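Local atomic coordinates of L-ribulose 3-epimerase (Methylomonas sp. DH-1, PDB entry 7CJ6), a protein that catalyses the manganese-dependent epimerization of ketoses at C3, acting best on L-ribulose and also interconverting D-allulose and D-fructose. Residues E214-Y219 with V263-W268; L184-M189 with V210-S215; R65-L70 with G104-C109. All coordinates share one frame; numbering follows the deposited sequence.

Interaction 1 of 3, residues E214-Y219 with V263-W268; sequences ESHRGY and VWRNLW. With PSJ (D-psicose), chain D.
Leu267 packs against the type I beta turn Glu214-Arg217, which lies in the loop after barrel strand 207-212 of this TIM-barrel enzyme. Leu267 CD2 comes within 2.9 Å of His216 O, and both torsions of the leucine, chi1 -91° and chi2 33°, lie off the staggered positions; the strain this suggests is doubtful, because the placement of the side chain may itself be uncertain. Its CB meets Gly218 CA. Beside it Tyr219 and Trp268 cross at a slant: Tyr219 CE1 touches Trp268 CB at 3.5 Å, while Leu267 O lies at the edge of the tyrosine ring. A water links the two backbones, accepting from Tyr219 N and donating to Leu267 O. At the other end of the contact Arg265 NH2 lies 3.7 Å from His216 CB, and the guanidinium of Arg265 forms a salt bridge to Glu192 of the second subunit.

The next shell holds the turn in shape. His216 ND1 accepts from Gly218 N at 2.9 Å, with the donor only 9° out of the ring plane, and NE2 bonds to Thr222 O, which fixes the ring's rotation and suggests a neutral imidazole protonated at NE2. Glu214 OE2 takes Ser215 N on its anti lone pair, and Arg217 N closes the turn on Glu214 O. Tyr219 OH is anchored by Asp273 of helix 271-285.

The example illustrates how a loop that leaves the end of a barrel strand can aim one substrate-binding group. From the end of the turn Arg217, its guanidinium in a cation-pi contact with Tyr187, reaches the bound D-psicose, where Arg217 NH1 donates to psicose O1 at 3.0 Å and NH2 donates to O2, also at 3.0 Å.

Interaction 2 of 3, residues L184-M189 with V210-S215; sequences LDTYHM and VHIGES. With MN (manganese (II) ion), chain C; PSJ (D-psicose), chain D.
Asp185 and His211 meet at the manganese with their flat groups steeply turned, carboxylate and imidazole planes 73° apart. Asp185 OD2 lies at the edge of the His211 ring, near its plane. The neighbouring His188 ring has Tyr187 CD2 over the centre of one face, 3.5 Å above the plane, and the sugar at its edge, where His188 NE2 donates to psicose O2 at 2.9 Å and also to O1. The Tyr187 ring in turn presents its edge to the other segment, Tyr187 CE1 lying 3.0 Å from Ser215 O.

These groups stand on two adjacent parallel strands of the barrel, 180-185 and 207-212, bridged at Leu184-Val210 and Asp185-His211. His211 N donates to Leu184 O and Thr186 N to His211 O. As the first strand turns into helix 186-192, Asp185 serves as N-cap: with CG anti to the backbone N (chi1 -180°), one oxygen, OD1, accepts from Tyr187 N while the other is turned to the metal. Thr186 ties the helix start to the second segment, Thr186 OG1 donating to Gly213 O at 2.6 Å from a position tilted 33° from the carbonyl plane. Glu41 holds His211 NE2 from the second shell, and the hydroxyl of Tyr187 is hydrogen-bonded to that of Tyr157 of the second subunit.

The manganese is bound by Asp185 OD2 at 2.1 Å and His211 ND1 at 2.2 Å, and Glu152 and Glu246 complete the protein ligands. The sugar chelates it through O2 and O3. Gripped at both oxygens, and with His188 donating to O2, the C2-C3 unit would probably be polarised for loss of the C3 proton, consistent with Glu152 and Glu246 acting as the proton donor and acceptor, as inferred from related enzymes.

Interaction 3 of 3, residues R65-L70 with G104-C109; sequences RAHASL and GGSELC. With PSJ (D-psicose), chain D.
His67 and Glu107 lie side by side and point the same way, on neighbouring parallel strands of a beta-alpha-beta unit (strand 65-72, helix 83-102, strand 107-112) of the TIM barrel. The glutamate's aliphatic part covers one face of the imidazole: Glu107 CG stands 3.8 Å from the centroid of the His67 ring, 18° off its normal, a CH-pi contact, with CB nearer the rim. Bent at chi2, the chain then carries the carboxylate away to Lys5 and Asn148. Ser106 OG comes to the ring's edge, 3.2 Å from His67 CE1, while Glu8 binds NE2 and the ring of Tyr39 packs edge-to-face with it. Replacing His67 by an alanine would probably leave the methylenes of Glu107 without the flat surface they rest on and Glu8 without its imidazole partner.

Farther along, three backbone bonds zip the strands: Ala68 N to Glu107 O, Cys109 N to Ala68 O at 2.9 Å, and Leu70 N to Cys109 O. Leu108 faces the helix side, where Leu108 CD1 meets Ala68 CB at 4.2 Å and Leu70 CD2 at 4.1 Å, with Leu100 of helix 83-102 packed on Leu108 and Ala68. Ser69 and Cys109 face the other way, into the barrel, and there Ser69 OG, also bonded to Glu41, accepts from psicose O6 at 2.7 Å.

Interactions 2 and 3 are buried pairings of adjacent parallel strands in the same barrel, on opposite sides of the chain's centre, whereas interaction 1 joins two loops, is only partly buried and lies farther out. Their chemistry follows: regular backbone bonds in both strand pairs, but metal ligands at the strand end in interaction 2 and a hydrocarbon layer beneath the helix in interaction 3; packing and a bridging water in interaction 1. Interactions 1 and 2 share Glu214 and Ser215, and both touch the second subunit, unlike interaction 3. All three reach the sugar: interaction 3 at O6, interaction 1 at O1 and O2, interaction 2 at the same two oxygens and, through the metal, at O3.

Interaction 1 of 3, residues E214-Y219 with V263-W268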
# COMPACT_ATOMS: atom_id res chain seq x y z
N GLU A 214 4.62 -4.36 -11.31
CA GLU A 214 4.98 -5.42 -10.33
C GLU A 214 4.56 -4.95 -8.92
O GLU A 214 4.33 -3.74 -8.74
CB GLU A 214 6.48 -5.72 -10.43
CG GLU A 214 6.89 -6.94 -9.62
CD GLU A 214 6.00 -8.14 -9.85
OE1 GLU A 214 6.34 -8.98 -10.72
OE2 GLU A 214 4.97 -8.24 -9.17
N SER A 215 4.47 -5.87 -7.96
CA SER A 215 3.98 -5.62 -6.58
C SER A 215 4.80 -4.50 -5.92
O SER A 215 4.20 -3.70 -5.16
CB SER A 215 4.03 -6.89 -5.77
OG SER A 215 5.28 -7.55 -5.93
N HIS A 216 6.10 -4.43 -6.20
CA HIS A 216 7.02 -3.41 -5.63
C HIS A 216 7.34 -2.32 -6.66
O HIS A 216 8.15 -1.42 -6.32
CB HIS A 216 8.30 -4.08 -5.09
CG HIS A 216 8.92 -5.04 -6.05
ND1 HIS A 216 9.07 -4.75 -7.40
CD2 HIS A 216 9.48 -6.25 -5.86
CE1 HIS A 216 9.66 -5.76 -8.00
NE2 HIS A 216 9.93 -6.69 -7.08
N ARG A 217 6.73 -2.41 -7.84
CA ARG A 217 6.82 -1.42 -8.96
C ARG A 217 8.21 -1.49 -9.61
O ARG A 217 8.57 -0.54 -10.34
CB ARG A 217 6.52 -0.00 -8.46
CG ARG A 217 5.33 0.07 -7.52
CD ARG A 217 4.66 1.43 -7.47
NE ARG A 217 3.66 1.58 -8.51
CZ ARG A 217 2.70 2.49 -8.51
NH1 ARG A 217 2.60 3.37 -7.53
NH2 ARG A 217 1.83 2.53 -9.51
N GLY A 218 8.95 -2.57 -9.37
CA GLY A 218 10.26 -2.83 -10.00
C GLY A 218 10.13 -3.64 -11.28
O GLY A 218 9.12 -3.47 -11.99
N TYR A 219 11.14 -4.47 -11.58
CA TYR A 219 11.18 -5.36 -12.78
C TYR A 219 9.97 -6.30 -12.73
O TYR A 219 9.70 -6.92 -11.67
CB TYR A 219 12.50 -6.14 -12.85
CG TYR A 219 13.66 -5.43 -13.51
CD1 TYR A 219 14.44 -4.52 -12.81
CD2 TYR A 219 13.99 -5.67 -14.83
CE1 TYR A 219 15.51 -3.87 -13.40
CE2 TYR A 219 15.06 -5.03 -15.44
CZ TYR A 219 15.82 -4.12 -14.73
OH TYR A 219 16.87 -3.48 -15.33
N VAL A 263 8.32 6.23 -3.06
CA VAL A 263 9.35 5.44 -3.80
C VAL A 263 10.70 5.65 -3.11
O VAL A 263 11.52 6.44 -3.61
CB VAL A 263 9.40 5.82 -5.29
CG1 VAL A 263 10.35 4.92 -6.07
CG2 VAL A 263 8.01 5.80 -5.91
N TRP A 264 10.91 4.94 -1.99
CA TRP A 264 12.10 5.07 -1.11
C TRP A 264 13.26 4.24 -1.66
O TRP A 264 14.41 4.51 -1.29
CB TRP A 264 11.76 4.63 0.32
CG TRP A 264 10.50 5.20 0.91
CD1 TRP A 264 9.59 4.51 1.66
CD2 TRP A 264 10.03 6.56 0.84
NE1 TRP A 264 8.58 5.35 2.06
CE2 TRP A 264 8.82 6.61 1.57
CE3 TRP A 264 10.50 7.73 0.24
CZ2 TRP A 264 8.08 7.78 1.71
CZ3 TRP A 264 9.77 8.89 0.37
CH2 TRP A 264 8.58 8.91 1.10
N ARG A 265 12.97 3.25 -2.51
CA ARG A 265 13.95 2.21 -2.89
C ARG A 265 14.42 2.37 -4.34
O ARG A 265 13.64 2.85 -5.18
CB ARG A 265 13.34 0.82 -2.68
CG ARG A 265 13.23 0.42 -1.22
CD ARG A 265 13.21 -1.08 -1.08
NE ARG A 265 11.91 -1.63 -1.45
CZ ARG A 265 11.74 -2.82 -2.01
NH1 ARG A 265 12.79 -3.58 -2.28
NH2 ARG A 265 10.52 -3.24 -2.30
N ASN A 266 15.66 1.95 -4.59
CA ASN A 266 16.28 1.85 -5.94
C ASN A 266 16.05 0.43 -6.46
O ASN A 266 16.82 -0.47 -6.09
CB ASN A 266 17.77 2.18 -5.90
CG ASN A 266 18.34 2.11 -4.51
OD1 ASN A 266 17.71 1.56 -3.61
ND2 ASN A 266 19.53 2.65 -4.33
N LEU A 267 15.02 0.26 -7.29
CA LEU A 267 14.58 -1.07 -7.79
C LEU A 267 15.10 -1.27 -9.22
O LEU A 267 14.84 -2.34 -9.80
CB LEU A 267 13.05 -1.13 -7.73
CG LEU A 267 12.47 -1.70 -6.44
CD1 LEU A 267 13.34 -1.37 -5.24
CD2 LEU A 267 11.06 -1.20 -6.20
N TRP A 268 15.83 -0.28 -9.74
CA TRP A 268 16.46 -0.32 -11.08
C TRP A 268 17.24 0.98 -11.33
O TRP A 268 16.99 1.97 -10.61
CB TRP A 268 15.42 -0.58 -12.18
CG TRP A 268 14.22 0.33 -12.14
CD1 TRP A 268 13.02 0.08 -11.55
CD2 TRP A 268 14.10 1.61 -12.78
NE1 TRP A 268 12.16 1.12 -11.76
CE2 TRP A 268 12.79 2.08 -12.52
CE3 TRP A 268 14.96 2.41 -13.55
CZ2 TRP A 268 12.34 3.31 -12.98
CZ3 TRP A 268 14.51 3.62 -14.01
CH2 TRP A 268 13.21 4.07 -13.73
C1 PSJ D . -0.14 6.00 -9.14
O1 PSJ D . 0.13 5.01 -8.13
C2 PSJ D . -0.57 5.28 -10.39
O2 PSJ D . -0.60 4.09 -10.38
C3 PSJ D . -0.97 6.07 -11.60
O3 PSJ D . -0.41 5.52 -12.79
C4 PSJ D . -0.52 7.49 -11.38
O4 PSJ D . -1.38 8.03 -10.38
C5 PSJ D . -0.56 8.38 -12.61
O5 PSJ D . -0.96 7.61 -13.75
C6 PSJ D . 0.80 9.03 -12.86
O6 PSJ D . 0.72 10.03 -13.88
O HOH W 1 13.06 -4.58 -9.64

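Interaction 2 of 3, residues L184-M189 with V210-S215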
# COMPACT_ATOMS: atom_id res chain seq x y z
N LEU A 184 -7.61 -0.06 -14.57
CA LEU A 184 -7.06 -1.01 -13.57
C LEU A 184 -5.53 -1.01 -13.65
O LEU A 184 -4.98 -0.81 -14.76
CB LEU A 184 -7.61 -2.42 -13.82
CG LEU A 184 -9.05 -2.66 -13.39
CD1 LEU A 184 -9.47 -4.10 -13.69
CD2 LEU A 184 -9.24 -2.37 -11.91
N ASP A 185 -4.89 -1.27 -12.52
CA ASP A 185 -3.41 -1.25 -12.35
C ASP A 185 -3.04 -2.47 -11.49
O ASP A 185 -3.57 -2.59 -10.37
CB ASP A 185 -2.98 0.08 -11.73
CG ASP A 185 -1.49 0.21 -11.52
OD1 ASP A 185 -0.85 -0.84 -11.35
OD2 ASP A 185 -0.98 1.36 -11.49
N THR A 186 -2.20 -3.36 -12.02
CA THR A 186 -1.89 -4.66 -11.37
C THR A 186 -1.24 -4.40 -10.01
O THR A 186 -1.49 -5.18 -9.07
CB THR A 186 -1.04 -5.56 -12.27
OG1 THR A 186 0.19 -4.90 -12.56
CG2 THR A 186 -1.76 -5.91 -13.55
N TYR A 187 -0.42 -3.36 -9.90
CA TYR A 187 0.22 -2.97 -8.62
C TYR A 187 -0.86 -2.77 -7.55
O TYR A 187 -0.77 -3.38 -6.47
CB TYR A 187 1.07 -1.71 -8.79
CG TYR A 187 1.47 -1.06 -7.49
CD1 TYR A 187 2.42 -1.65 -6.67
CD2 TYR A 187 0.90 0.12 -7.08
CE1 TYR A 187 2.79 -1.07 -5.47
CE2 TYR A 187 1.27 0.73 -5.89
CZ TYR A 187 2.21 0.13 -5.08
OH TYR A 187 2.58 0.71 -3.89
N HIS A 188 -1.86 -1.92 -7.84
CA HIS A 188 -2.96 -1.56 -6.91
C HIS A 188 -3.87 -2.77 -6.69
O HIS A 188 -4.36 -2.96 -5.56
CB HIS A 188 -3.72 -0.34 -7.43
CG HIS A 188 -2.88 0.88 -7.51
ND1 HIS A 188 -2.41 1.52 -6.39
CD2 HIS A 188 -2.42 1.58 -8.57
CE1 HIS A 188 -1.69 2.57 -6.75
NE2 HIS A 188 -1.68 2.63 -8.08
N MET A 189 -4.10 -3.55 -7.75
CA MET A 189 -4.97 -4.75 -7.71
C MET A 189 -4.36 -5.76 -6.74
O MET A 189 -5.11 -6.39 -5.98
CB MET A 189 -5.11 -5.37 -9.10
CG MET A 189 -5.92 -4.53 -10.07
SD MET A 189 -5.97 -5.32 -11.69
CE MET A 189 -7.18 -6.60 -11.40
N VAL A 210 -5.31 0.06 -18.89
CA VAL A 210 -4.58 -0.88 -18.00
C VAL A 210 -3.17 -0.36 -17.73
O VAL A 210 -2.50 0.11 -18.68
CB VAL A 210 -4.51 -2.30 -18.59
CG1 VAL A 210 -3.52 -3.15 -17.80
CG2 VAL A 210 -5.87 -2.96 -18.64
N HIS A 211 -2.76 -0.48 -16.47
CA HIS A 211 -1.37 -0.27 -16.00
C HIS A 211 -0.81 -1.62 -15.57
O HIS A 211 -1.47 -2.31 -14.75
CB HIS A 211 -1.32 0.77 -14.87
CG HIS A 211 -1.26 2.17 -15.37
ND1 HIS A 211 -1.04 3.26 -14.54
CD2 HIS A 211 -1.37 2.67 -16.62
CE1 HIS A 211 -1.04 4.36 -15.26
NE2 HIS A 211 -1.24 4.03 -16.54
N ILE A 212 0.34 -1.99 -16.13
CA ILE A 212 1.15 -3.17 -15.71
C ILE A 212 2.25 -2.67 -14.77
O ILE A 212 3.16 -1.97 -15.25
CB ILE A 212 1.73 -3.90 -16.93
CG1 ILE A 212 0.63 -4.32 -17.91
CG2 ILE A 212 2.58 -5.08 -16.48
CD1 ILE A 212 -0.49 -5.11 -17.28
N GLY A 213 2.15 -3.04 -13.49
CA GLY A 213 3.18 -2.78 -12.47
C GLY A 213 3.37 -3.99 -11.57
O GLY A 213 2.35 -4.55 -11.12
N GLU A 214 4.62 -4.36 -11.31
CA GLU A 214 4.98 -5.42 -10.33
C GLU A 214 4.56 -4.95 -8.92
O GLU A 214 4.33 -3.74 -8.74
CB GLU A 214 6.48 -5.72 -10.43
CG GLU A 214 6.89 -6.94 -9.62
CD GLU A 214 6.00 -8.14 -9.85
OE1 GLU A 214 6.34 -8.98 -10.72
OE2 GLU A 214 4.97 -8.24 -9.17
N SER A 215 4.47 -5.87 -7.96
CA SER A 215 3.98 -5.62 -6.58
C SER A 215 4.80 -4.50 -5.92
O SER A 215 4.20 -3.70 -5.16
CB SER A 215 4.03 -6.89 -5.77
OG SER A 215 5.28 -7.55 -5.93
MN MN C . -0.94 3.23 -12.38
C1 PSJ D . -0.14 6.00 -9.14
O1 PSJ D . 0.13 5.01 -8.13
C2 PSJ D . -0.57 5.28 -10.39
O2 PSJ D . -0.60 4.09 -10.38
C3 PSJ D . -0.97 6.07 -11.60
O3 PSJ D . -0.41 5.52 -12.79
C4 PSJ D . -0.52 7.49 -11.38
O4 PSJ D . -1.38 8.03 -10.38
C5 PSJ D . -0.56 8.38 -12.61
O5 PSJ D . -0.96 7.61 -13.75
C6 PSJ D . 0.80 9.03 -12.86
O6 PSJ D . 0.72 10.03 -13.88
O HOH W 2 1.34 -4.35 -4.82

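Interaction 3 of 3, residues R65-L70 with G104-C109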
# COMPACT_ATOMS: atom_id res chain seq x y z
N ARG A 65 2.96 7.73 -30.36
CA ARG A 65 1.69 8.32 -29.87
C ARG A 65 1.87 8.70 -28.39
O ARG A 65 2.90 8.30 -27.79
CB ARG A 65 0.53 7.35 -30.11
CG ARG A 65 0.28 7.08 -31.59
CD ARG A 65 -1.12 6.58 -31.85
NE ARG A 65 -1.32 5.25 -31.31
CZ ARG A 65 -0.86 4.15 -31.89
NH1 ARG A 65 -0.18 4.26 -33.01
NH2 ARG A 65 -1.07 2.96 -31.35
N ALA A 66 0.92 9.46 -27.85
CA ALA A 66 0.89 9.86 -26.44
C ALA A 66 -0.53 9.70 -25.88
O ALA A 66 -1.52 10.00 -26.60
CB ALA A 66 1.38 11.29 -26.29
N HIS A 67 -0.62 9.19 -24.66
CA HIS A 67 -1.77 9.41 -23.75
C HIS A 67 -1.25 10.18 -22.53
O HIS A 67 -0.04 10.47 -22.47
CB HIS A 67 -2.48 8.09 -23.42
CG HIS A 67 -3.03 7.41 -24.62
ND1 HIS A 67 -3.95 8.01 -25.47
CD2 HIS A 67 -2.81 6.16 -25.11
CE1 HIS A 67 -4.26 7.16 -26.43
NE2 HIS A 67 -3.58 6.02 -26.23
N ALA A 68 -2.14 10.51 -21.60
CA ALA A 68 -1.80 11.34 -20.42
C ALA A 68 -2.47 10.76 -19.18
O ALA A 68 -3.66 10.42 -19.26
CB ALA A 68 -2.20 12.77 -20.66
N SER A 69 -1.73 10.69 -18.07
CA SER A 69 -2.29 10.41 -16.73
C SER A 69 -1.97 11.59 -15.81
O SER A 69 -1.09 12.40 -16.13
CB SER A 69 -1.78 9.11 -16.16
OG SER A 69 -0.37 9.05 -16.18
N LEU A 70 -2.68 11.68 -14.70
CA LEU A 70 -2.34 12.65 -13.65
C LEU A 70 -3.00 12.19 -12.35
O LEU A 70 -3.84 11.29 -12.39
CB LEU A 70 -2.79 14.05 -14.08
CG LEU A 70 -4.29 14.25 -14.28
CD1 LEU A 70 -4.97 14.60 -12.97
CD2 LEU A 70 -4.55 15.33 -15.31
N GLY A 104 -2.68 14.95 -29.96
CA GLY A 104 -3.41 13.92 -30.74
C GLY A 104 -3.78 12.71 -29.89
O GLY A 104 -4.12 11.66 -30.47
N GLY A 105 -3.74 12.84 -28.56
CA GLY A 105 -4.06 11.74 -27.63
C GLY A 105 -5.56 11.56 -27.49
O GLY A 105 -6.29 12.51 -27.80
N SER A 106 -6.00 10.38 -27.03
CA SER A 106 -7.44 10.03 -26.89
C SER A 106 -7.77 9.49 -25.50
O SER A 106 -8.96 9.24 -25.24
CB SER A 106 -7.85 9.04 -27.96
OG SER A 106 -6.99 7.92 -27.95
N GLU A 107 -6.77 9.29 -24.63
CA GLU A 107 -7.00 8.76 -23.26
C GLU A 107 -6.42 9.71 -22.20
O GLU A 107 -5.18 9.92 -22.18
CB GLU A 107 -6.43 7.36 -23.13
CG GLU A 107 -7.02 6.38 -24.14
CD GLU A 107 -8.51 6.08 -24.02
OE1 GLU A 107 -9.09 6.31 -22.94
OE2 GLU A 107 -9.09 5.62 -25.01
N LEU A 108 -7.29 10.25 -21.35
CA LEU A 108 -6.92 10.95 -20.09
C LEU A 108 -7.25 10.03 -18.91
O LEU A 108 -8.45 9.84 -18.63
CB LEU A 108 -7.69 12.26 -19.98
CG LEU A 108 -7.35 13.07 -18.73
CD1 LEU A 108 -5.86 13.32 -18.65
CD2 LEU A 108 -8.13 14.37 -18.69
N CYS A 109 -6.24 9.48 -18.24
CA CYS A 109 -6.41 8.39 -17.24
C CYS A 109 -5.68 8.72 -15.94
O CYS A 109 -5.17 9.85 -15.80
CB CYS A 109 -5.96 7.06 -17.83
SG CYS A 109 -4.18 6.95 -18.16
C1 PSJ D . -0.14 6.00 -9.14
O1 PSJ D . 0.13 5.01 -8.13
C2 PSJ D . -0.57 5.28 -10.39
O2 PSJ D . -0.60 4.09 -10.38
C3 PSJ D . -0.97 6.07 -11.60
O3 PSJ D . -0.41 5.52 -12.79
C4 PSJ D . -0.52 7.49 -11.38
O4 PSJ D . -1.38 8.03 -10.38
C5 PSJ D . -0.56 8.38 -12.61
O5 PSJ D . -0.96 7.61 -13.75
C6 PSJ D . 0.80 9.03 -12.86
O6 PSJ D . 0.72 10.03 -13.88